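D-isomer specific 2-hydroxyacid dehydrogenase family protein (Aeromonas salmonicida subsp. salmonicida, PDB 3HG7) probably works as an NAD-dependent oxidoreductase of the D-isomer specific 2-hydroxyacid dehydrogenase family. Local coordinates at residues 68-73 / 295-300; 7-12 / 49-54. The protein carries 1 engineered substitution. All blocks are in the same frame, centred on the assembly; numbering follows the deposited sequence.

Contact 1: 68-73 / 295-300; sequences LSWFQS and RNYIRF
Gln72 OE1 receives two hydrogen bonds, one from Asn296 ND2 across the contact at 3.2 Å and another involving Thr93 OG1 of the adjacent strand 91-93. The amide of Asn296 donates within its own plane and reaches OE1 in the carbonyl plane of Gln72, the two amides being nearly coplanar, 19° apart. Their rotation is set from both ends: Gln72 NE2 donates to Ser73 O (2.9 Å) and also bonds to Asn94 O, while Asn296 OD1 takes the backbone N of Asp307 and, at 3.0 Å, NH1 of Arg299, which comes from above the carbonyl plane.

CG of Trp70 stands anti to the backbone N (chi1 170°), off the strand on the side of the helix. The far end of its six-membered ring meets the helix: CZ2 lies 3.4 Å from Asn296 CB, and CH2 3.6 Å from the backbone N of Tyr297. Phe300 covers the near end, with Trp70 CE3 over one face, 3.8 Å from CG of Phe300, and Trp70 CB making an off-centre CH-pi contact with the same ring. Ser69 CB meets the edge of Phe300 at CZ. The Trp70 indole NE1 bonds to Thr93 OG1.

Helix 286-301 thus rests on strand 70-73 through the six-membered ring of Trp70 beside a buried amide pair; further partners (Thr93, Asn94, Asp307) are consistent with little freedom for either amide to turn over.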
# COMPACT_ATOMS: atom_id res chain seq x y z
N LEU A 68 19.26 -19.41 6.77
CA LEU A 68 18.71 -18.06 6.71
C LEU A 68 18.63 -17.38 8.09
O LEU A 68 18.06 -17.96 9.02
CB LEU A 68 17.32 -18.07 6.06
CG LEU A 68 16.63 -16.70 5.94
CD1 LEU A 68 17.41 -15.79 4.98
CD2 LEU A 68 15.22 -16.85 5.45
N SER A 69 19.22 -16.19 8.17
CA SER A 69 19.28 -15.33 9.35
C SER A 69 18.43 -14.08 9.22
O SER A 69 17.83 -13.60 10.21
CB SER A 69 20.74 -14.89 9.52
OG SER A 69 21.49 -16.00 9.99
N TRP A 70 18.43 -13.52 8.01
CA TRP A 70 17.70 -12.27 7.73
C TRP A 70 17.12 -12.22 6.30
O TRP A 70 17.81 -12.43 5.30
CB TRP A 70 18.57 -11.05 8.02
CG TRP A 70 18.01 -9.76 7.54
CD1 TRP A 70 16.71 -9.31 7.65
CD2 TRP A 70 18.72 -8.75 6.83
NE1 TRP A 70 16.59 -8.10 7.05
CE2 TRP A 70 17.81 -7.73 6.52
CE3 TRP A 70 20.05 -8.63 6.39
CZ2 TRP A 70 18.17 -6.58 5.80
CZ3 TRP A 70 20.42 -7.49 5.68
CH2 TRP A 70 19.48 -6.47 5.40
N PHE A 71 15.82 -11.97 6.24
CA PHE A 71 15.06 -11.85 4.97
C PHE A 71 14.53 -10.42 4.92
O PHE A 71 13.73 -10.00 5.76
CB PHE A 71 13.90 -12.85 5.03
CG PHE A 71 12.98 -12.86 3.83
CD1 PHE A 71 13.12 -11.97 2.78
CD2 PHE A 71 11.92 -13.75 3.82
CE1 PHE A 71 12.19 -11.98 1.69
CE2 PHE A 71 11.01 -13.77 2.75
CZ PHE A 71 11.16 -12.86 1.70
N GLN A 72 15.01 -9.67 3.95
CA GLN A 72 14.48 -8.35 3.63
C GLN A 72 13.43 -8.54 2.52
O GLN A 72 13.79 -8.87 1.37
CB GLN A 72 15.57 -7.43 3.11
CG GLN A 72 15.05 -6.05 2.63
CD GLN A 72 14.50 -5.22 3.76
OE1 GLN A 72 15.20 -4.93 4.76
NE2 GLN A 72 13.22 -4.83 3.65
N SER A 73 12.17 -8.34 2.89
CA SER A 73 11.06 -8.29 1.90
C SER A 73 11.14 -7.02 1.06
O SER A 73 11.52 -5.96 1.55
CB SER A 73 9.69 -8.37 2.59
OG SER A 73 8.64 -8.11 1.65
N ARG A 295 21.37 -0.11 4.48
CA ARG A 295 21.39 0.45 5.84
C ARG A 295 21.13 -0.66 6.87
O ARG A 295 21.81 -0.75 7.88
CB ARG A 295 20.40 1.64 6.02
CG ARG A 295 20.78 2.92 5.27
CD ARG A 295 19.87 4.13 5.66
NE ARG A 295 18.50 3.71 5.97
CZ ARG A 295 17.43 3.98 5.22
NH1 ARG A 295 16.23 3.53 5.59
NH2 ARG A 295 17.55 4.68 4.10
N ASN A 296 20.17 -1.54 6.57
CA ASN A 296 19.89 -2.69 7.42
C ASN A 296 21.04 -3.68 7.45
O ASN A 296 21.31 -4.29 8.48
CB ASN A 296 18.58 -3.38 7.00
CG ASN A 296 17.37 -2.93 7.84
OD1 ASN A 296 17.51 -2.35 8.93
ND2 ASN A 296 16.18 -3.25 7.34
N TYR A 297 21.74 -3.83 6.33
CA TYR A 297 22.89 -4.73 6.27
C TYR A 297 23.99 -4.29 7.24
O TYR A 297 24.53 -5.10 8.00
CB TYR A 297 23.43 -4.84 4.83
CG TYR A 297 24.64 -5.73 4.72
CD1 TYR A 297 24.52 -7.11 4.67
CD2 TYR A 297 25.92 -5.18 4.64
CE1 TYR A 297 25.64 -7.92 4.57
CE2 TYR A 297 27.04 -5.97 4.53
CZ TYR A 297 26.90 -7.34 4.51
OH TYR A 297 28.01 -8.15 4.41
N ILE A 298 24.31 -2.99 7.22
CA ILE A 298 25.27 -2.43 8.20
C ILE A 298 24.89 -2.71 9.66
O ILE A 298 25.76 -3.07 10.45
CB ILE A 298 25.47 -0.90 8.01
CG1 ILE A 298 25.90 -0.55 6.58
CG2 ILE A 298 26.48 -0.35 9.06
CD1 ILE A 298 27.09 -1.31 6.05
N ARG A 299 23.61 -2.55 10.01
CA ARG A 299 23.15 -2.88 11.37
C ARG A 299 23.27 -4.39 11.62
O ARG A 299 23.81 -4.84 12.64
CB ARG A 299 21.69 -2.43 11.57
CG ARG A 299 21.43 -0.90 11.57
CD ARG A 299 20.01 -0.65 11.07
NE ARG A 299 19.64 0.77 11.02
CZ ARG A 299 18.78 1.30 10.16
NH1 ARG A 299 18.17 0.55 9.23
NH2 ARG A 299 18.52 2.60 10.20
N PHE A 300 22.82 -5.18 10.65
CA PHE A 300 22.86 -6.63 10.77
C PHE A 300 24.25 -7.24 11.08
O PHE A 300 24.38 -8.09 11.98
CB PHE A 300 22.29 -7.27 9.48
CG PHE A 300 22.36 -8.76 9.45
CD1 PHE A 300 21.51 -9.53 10.24
CD2 PHE A 300 23.25 -9.41 8.61
CE1 PHE A 300 21.59 -10.94 10.22
CE2 PHE A 300 23.33 -10.81 8.58
CZ PHE A 300 22.48 -11.58 9.39

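Contact 2: 7-12 / 49-54; sequences TLLLLS and HILMAE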
# COMPACT_ATOMS: atom_id res chain seq x y z
N THR A 7 26.32 -15.17 2.29
CA THR A 7 25.69 -15.24 0.96
C THR A 7 24.32 -14.59 1.00
O THR A 7 23.54 -14.88 1.89
CB THR A 7 25.55 -16.71 0.53
OG1 THR A 7 26.86 -17.27 0.33
CG2 THR A 7 24.76 -16.82 -0.81
N LEU A 8 24.08 -13.68 0.06
CA LEU A 8 22.77 -13.06 -0.16
C LEU A 8 22.18 -13.73 -1.40
O LEU A 8 22.87 -13.86 -2.41
CB LEU A 8 22.93 -11.58 -0.45
CG LEU A 8 21.72 -10.84 -1.07
CD1 LEU A 8 20.50 -10.87 -0.13
CD2 LEU A 8 22.12 -9.41 -1.38
N LEU A 9 20.92 -14.14 -1.32
CA LEU A 9 20.21 -14.61 -2.53
C LEU A 9 19.14 -13.59 -2.92
O LEU A 9 18.34 -13.23 -2.07
CB LEU A 9 19.58 -15.99 -2.30
CG LEU A 9 18.77 -16.56 -3.51
CD1 LEU A 9 19.67 -16.77 -4.72
CD2 LEU A 9 18.16 -17.93 -3.11
N LEU A 10 19.12 -13.20 -4.21
CA LEU A 10 18.13 -12.26 -4.75
C LEU A 10 17.06 -13.08 -5.46
O LEU A 10 17.39 -13.86 -6.34
CB LEU A 10 18.80 -11.33 -5.78
CG LEU A 10 19.90 -10.44 -5.18
CD1 LEU A 10 20.53 -9.64 -6.27
CD2 LEU A 10 19.25 -9.49 -4.16
N LEU A 11 15.83 -12.96 -4.99
CA LEU A 11 14.68 -13.70 -5.51
C LEU A 11 13.52 -12.69 -5.72
O LEU A 11 12.43 -12.78 -5.10
CB LEU A 11 14.30 -14.79 -4.52
CG LEU A 11 13.14 -15.73 -4.78
CD1 LEU A 11 13.40 -16.53 -6.04
CD2 LEU A 11 13.03 -16.65 -3.58
N SER A 12 13.80 -11.73 -6.61
CA SER A 12 12.89 -10.63 -6.92
C SER A 12 12.64 -10.47 -8.43
O SER A 12 13.52 -10.73 -9.23
CB SER A 12 13.47 -9.31 -6.40
OG SER A 12 12.65 -8.22 -6.80
N HIS A 49 22.51 -16.95 3.71
CA HIS A 49 22.33 -16.32 5.02
C HIS A 49 21.36 -15.15 4.99
O HIS A 49 20.68 -14.90 5.97
CB HIS A 49 23.67 -15.87 5.59
CG HIS A 49 24.70 -16.94 5.53
ND1 HIS A 49 25.57 -17.04 4.47
CD2 HIS A 49 24.97 -17.98 6.35
CE1 HIS A 49 26.37 -18.09 4.66
NE2 HIS A 49 26.01 -18.68 5.79
N ILE A 50 21.30 -14.44 3.86
CA ILE A 50 20.44 -13.26 3.73
C ILE A 50 19.60 -13.48 2.51
O ILE A 50 20.11 -13.98 1.52
CB ILE A 50 21.28 -11.96 3.55
CG1 ILE A 50 22.26 -11.82 4.74
CG2 ILE A 50 20.34 -10.71 3.54
CD1 ILE A 50 23.13 -10.59 4.65
N LEU A 51 18.34 -13.09 2.55
CA LEU A 51 17.49 -13.19 1.36
C LEU A 51 16.82 -11.82 1.09
O LEU A 51 16.33 -11.16 2.02
CB LEU A 51 16.42 -14.25 1.61
CG LEU A 51 15.44 -14.52 0.47
CD1 LEU A 51 16.15 -15.24 -0.68
CD2 LEU A 51 14.28 -15.37 1.00
N MET A 52 16.79 -11.39 -0.17
CA MET A 52 15.92 -10.24 -0.53
C MET A 52 14.98 -10.71 -1.64
O MET A 52 15.46 -11.19 -2.68
CB MET A 52 16.74 -9.05 -1.02
CG MET A 52 15.84 -7.84 -1.43
SD MET A 52 16.36 -6.13 -1.02
CE MET A 52 17.85 -6.13 -1.99
N ALA A 53 13.68 -10.61 -1.40
CA ALA A 53 12.68 -11.29 -2.26
C ALA A 53 11.31 -10.72 -2.05
O ALA A 53 11.06 -10.04 -1.05
CB ALA A 53 12.62 -12.78 -1.92
N GLU A 54 10.42 -11.01 -3.00
CA GLU A 54 9.00 -10.77 -2.75
C GLU A 54 8.57 -11.94 -1.89
O GLU A 54 9.02 -13.07 -2.12
CB GLU A 54 8.20 -10.72 -4.06
CG GLU A 54 8.28 -9.39 -4.75
CD GLU A 54 9.52 -9.26 -5.61
OE1 GLU A 54 9.61 -9.98 -6.62
OE2 GLU A 54 10.37 -8.37 -5.32
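Leu8 to Leu11 run beside Ile50 to Ala53 as neighbouring parallel strands, their axes 4.7 Å apart at closest approach, in a five-stranded sheet of order 2-1-3-4-5, a flavodoxin-like fold as in the substrate domain of this dehydrogenase family. Backbone bonds cross alternately, among them Leu9 N to Ile50 O, Met52 N to Leu9 O and Leu11 N to Met52 O.

On the face that carries Leu8, Leu10, Ile50 and Met52, the leucine methyls are the bumps. CD1 of Leu8 leans across the strand boundary into the notch between Ile50 and Met52, 3.7 Å from Ile50 CG2 and more loosely against Met52 CB. Leu10 lies alongside Met52, pointing the same way, and lays CD2 4.0 Å from its CB. Tyr18 and Leu22 of helix 15-24 pack on Met52, and Leu22 also covers Leu8.

The other face reverses the direction of the wedge. Here CD1 of Leu51 fills the hollow between Leu9 and Leu11, 3.9 Å from Leu9 CB. The small Ala53 CB sits beside Leu11 CB, 3.7 Å away, with Phe71 of strand 70-73 on its other flank.

Both ends are closed by side chains. At the start, Thr7 N donates to ND1 of His49, in the plane of the imidazole; chi2 near 93° turns ND1 to the Thr7 N-H. At the finish Glu54, the N-cap residue of helix 55-58, also bonds to Thr74 OG1 through OE2; the syn lone pair of that oxygen receives Ser12 OG at 2.7 Å.

Contacts 1 and 2 both use the same parallel sheet, their centres about 10 Å apart, because strands 50-53 and 70-73 are direct neighbours. Probable backbone hydrogen bonds join them, from Gln72 N to Leu51 O (2.8 Å) and from Leu51 N to Trp70 O (2.9 Å), so both the N and the O of Leu51 face strand 70-73 and bond to it. Ile50 also touches the side chains of both Trp70 and Tyr297, bringing the face of contact 2 that carries Leu8 and Met52 up to helix 286-301. This sheet is separate from the seven-stranded one, where a glycine-rich pattern (Gly147, Gly149, Gly152) running from strand 142-146 into helix 150-161 is consistent with NAD binding.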